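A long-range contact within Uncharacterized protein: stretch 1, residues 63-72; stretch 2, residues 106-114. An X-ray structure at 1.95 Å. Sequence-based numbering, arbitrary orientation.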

# COMPACT_ATOMS: atom_id res chain seq x y z
N PRO A 63 -2.69 0.59 -15.79
CA PRO A 63 -1.62 1.35 -16.42
C PRO A 63 -1.33 2.64 -15.66
O PRO A 63 -2.23 3.26 -15.13
CB PRO A 63 -2.18 1.66 -17.83
CG PRO A 63 -3.34 0.74 -18.00
CD PRO A 63 -3.88 0.50 -16.65
N ILE A 64 -0.04 2.94 -15.55
CA ILE A 64 0.48 4.11 -14.87
C ILE A 64 0.17 5.36 -15.70
O ILE A 64 0.70 5.52 -16.82
CB ILE A 64 2.00 3.93 -14.59
CG1 ILE A 64 2.21 2.66 -13.75
CG2 ILE A 64 2.59 5.16 -13.84
CD1 ILE A 64 3.65 2.23 -13.53
N ARG A 65 -0.70 6.23 -15.19
CA ARG A 65 -1.12 7.45 -15.89
C ARG A 65 -1.27 8.64 -14.95
O ARG A 65 -1.73 8.47 -13.83
CB ARG A 65 -2.43 7.23 -16.63
CG ARG A 65 -2.16 6.49 -17.94
CD ARG A 65 -3.42 6.16 -18.71
NE ARG A 65 -4.53 5.80 -17.83
CZ ARG A 65 -5.58 6.58 -17.58
NH1 ARG A 65 -5.68 7.80 -18.13
NH2 ARG A 65 -6.53 6.15 -16.76
N PHE A 66 -0.93 9.83 -15.43
CA PHE A 66 -0.84 11.03 -14.61
C PHE A 66 -1.74 12.13 -15.15
O PHE A 66 -2.05 12.18 -16.35
CB PHE A 66 0.59 11.56 -14.61
CG PHE A 66 1.56 10.66 -13.94
CD1 PHE A 66 1.69 10.67 -12.57
CD2 PHE A 66 2.41 9.83 -14.67
CE1 PHE A 66 2.62 9.86 -11.95
CE2 PHE A 66 3.30 9.00 -14.03
CZ PHE A 66 3.41 9.04 -12.67
N GLU A 67 -2.17 13.01 -14.26
CA GLU A 67 -2.93 14.20 -14.64
C GLU A 67 -2.52 15.33 -13.70
O GLU A 67 -2.36 15.09 -12.49
CB GLU A 67 -4.44 13.91 -14.53
CG GLU A 67 -5.40 15.01 -14.95
CD GLU A 67 -6.88 14.64 -14.66
OE1 GLU A 67 -7.34 13.56 -15.09
OE2 GLU A 67 -7.58 15.40 -13.96
N SER A 68 -2.27 16.52 -14.24
CA SER A 68 -2.12 17.72 -13.41
C SER A 68 -3.52 18.19 -12.96
O SER A 68 -4.39 18.45 -13.81
CB SER A 68 -1.41 18.84 -14.17
OG SER A 68 -1.18 19.94 -13.29
N VAL A 69 -3.74 18.34 -11.66
CA VAL A 69 -5.04 18.72 -11.09
C VAL A 69 -4.89 19.87 -10.10
O VAL A 69 -3.80 20.08 -9.53
CB VAL A 69 -5.73 17.53 -10.36
CG1 VAL A 69 -5.97 16.35 -11.31
CG2 VAL A 69 -4.92 17.11 -9.15
N ARG A 70 -5.96 20.64 -9.90
CA ARG A 70 -5.86 21.84 -9.04
C ARG A 70 -5.83 21.47 -7.55
O ARG A 70 -6.62 20.66 -7.10
CB ARG A 70 -6.99 22.85 -9.33
N ARG A 71 -4.89 22.06 -6.82
CA ARG A 71 -4.84 21.92 -5.35
C ARG A 71 -5.58 23.08 -4.67
O ARG A 71 -5.37 24.25 -5.02
CB ARG A 71 -3.38 21.92 -4.86
CG ARG A 71 -2.73 20.56 -4.80
CD ARG A 71 -1.31 20.62 -4.20
NE ARG A 71 -1.32 20.67 -2.73
CZ ARG A 71 -0.23 20.85 -1.97
NH1 ARG A 71 0.98 20.99 -2.51
NH2 ARG A 71 -0.36 20.89 -0.65
N ASN A 72 -6.42 22.74 -3.70
CA ASN A 72 -7.11 23.73 -2.86
C ASN A 72 -6.43 23.82 -1.49
O ASN A 72 -6.40 22.83 -0.74
CB ASN A 72 -8.60 23.36 -2.70
N ARG A 106 -2.74 26.67 -7.38
CA ARG A 106 -1.71 25.62 -7.14
C ARG A 106 -2.13 24.29 -7.81
O ARG A 106 -3.32 23.99 -7.91
CB ARG A 106 -1.47 25.41 -5.63
N ALA A 107 -1.16 23.50 -8.26
CA ALA A 107 -1.46 22.21 -8.91
C ALA A 107 -0.52 21.06 -8.45
O ALA A 107 0.58 21.28 -7.95
CB ALA A 107 -1.42 22.36 -10.45
N ALA A 108 -0.99 19.84 -8.64
CA ALA A 108 -0.20 18.64 -8.36
C ALA A 108 -0.37 17.68 -9.52
O ALA A 108 -1.42 17.66 -10.18
CB ALA A 108 -0.69 17.96 -7.09
N THR A 109 0.66 16.87 -9.75
CA THR A 109 0.59 15.83 -10.77
C THR A 109 0.34 14.50 -10.07
O THR A 109 1.17 14.02 -9.34
CB THR A 109 1.82 15.83 -11.67
OG1 THR A 109 1.91 17.12 -12.30
CG2 THR A 109 1.68 14.75 -12.75
N VAL A 110 -0.83 13.92 -10.32
CA VAL A 110 -1.32 12.78 -9.58
C VAL A 110 -1.59 11.61 -10.51
O VAL A 110 -1.73 11.78 -11.74
CB VAL A 110 -2.60 13.16 -8.82
CG1 VAL A 110 -2.34 14.44 -7.95
CG2 VAL A 110 -3.77 13.35 -9.77
N LEU A 111 -1.60 10.42 -9.93
CA LEU A 111 -2.00 9.23 -10.67
C LEU A 111 -3.47 9.27 -10.89
O LEU A 111 -4.23 9.76 -10.04
CB LEU A 111 -1.61 7.97 -9.90
CG LEU A 111 -0.11 7.69 -9.83
CD1 LEU A 111 0.17 6.68 -8.70
CD2 LEU A 111 0.48 7.18 -11.19
N LYS A 112 -3.88 8.72 -12.01
CA LYS A 112 -5.28 8.57 -12.32
C LYS A 112 -5.64 7.09 -12.48
O LYS A 112 -4.91 6.34 -13.12
CB LYS A 112 -5.59 9.34 -13.60
CG LYS A 112 -7.00 9.29 -14.04
CD LYS A 112 -7.19 10.10 -15.33
CE LYS A 112 -8.66 10.30 -15.62
NZ LYS A 112 -9.19 11.38 -14.73
N ASP A 113 -6.78 6.70 -11.90
CA ASP A 113 -7.41 5.38 -12.10
C ASP A 113 -6.48 4.23 -11.70
O ASP A 113 -5.99 3.48 -12.54
CB ASP A 113 -7.90 5.19 -13.53
CG ASP A 113 -9.04 6.14 -13.89
OD1 ASP A 113 -9.94 6.40 -13.04
OD2 ASP A 113 -9.04 6.59 -15.06
N VAL A 114 -6.24 4.12 -10.41
CA VAL A 114 -5.29 3.18 -9.90
C VAL A 114 -6.03 2.02 -9.24
O VAL A 114 -7.15 2.20 -8.75
CB VAL A 114 -4.36 3.80 -8.81
CG1 VAL A 114 -3.55 4.94 -9.35
CG2 VAL A 114 -5.16 4.26 -7.59
O HOH W 1 -4.96 3.56 -15.15
O HOH W 2 -2.48 5.19 -13.11

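The apolar part of the contact lies in two small clusters. In one, Val69 and Val110 meet on the sheet face they share with Glu67 and Ala108: CG2 of Val69 is 3.9 Å from CG1 of Val110. Both valines adopt the m rotamer and their branched side chains pack against each other on that face. Ala108, buried like Val110, presents a methyl on this face, and its CB lies 4.0 Å from CD of Arg71, whose aliphatic portion covers it.

The other cluster centres on Leu111. Its CA-to-CB bond points away from the first stretch, yet chi1 of -70° and chi2 of 163° bring the end of the side chain back. CD2 of Leu111 comes within 3.5 Å of CE1 of Phe66 and sits 4.0 Å from the centroid of the Phe66 ring, 29° off the ring normal, a CH-pi contact over the face. The same CD2 of Leu111 is 3.9 Å from CG2 of Ile64, so one methyl serves two partners.

Between these side chains an antiparallel ladder pairs Phe66 with Leu111 through to Arg70 with Ala107, the strand directions at 142°. Glu67 N donates to Val110 O (2.8 Å) and Val110 N returns one to Glu67 O (2.9 Å, 175° at the hydrogen); Val69 N donates to Ala108 O (2.8 Å) and Ala108 N to Val69 O (3.0 Å). Single bonds extend the ladder at both ends, Lys112 N to Arg65 O at 2.8 Å and Arg71 N to Arg106 O at 2.7 Å. In the non-hydrogen-bonded pair Ser68-Thr109 the CA atoms approach to 4.2 Å, and CA-H...O contacts supplement the ladder, as from Phe66 CA to Val110 O at 3.1 Å.

Charge marks the polar edge. Lys112 extends through three t torsions before chi4 turns to 77°, placing NZ 2.9 Å from OE1 of Glu67 in a salt bridge. Arg65 forms a second salt bridge, its NH2 3.1 Å from OD2 of Asp113, which lies near the guanidinium plane; the 133° angle at the hydrogen makes this hydrogen bond weak.

Two waters complete this end. Water 2 accepts from Arg65 N at 2.9 Å and lies 2.7 Å from Lys112 O, while water 1 lies 2.7 Å from Pro63 O and 2.8 Å from Asp113 O, bridging the stretches where the chain turns at Asp113. In all, 857 Å² is buried, summed over both sides.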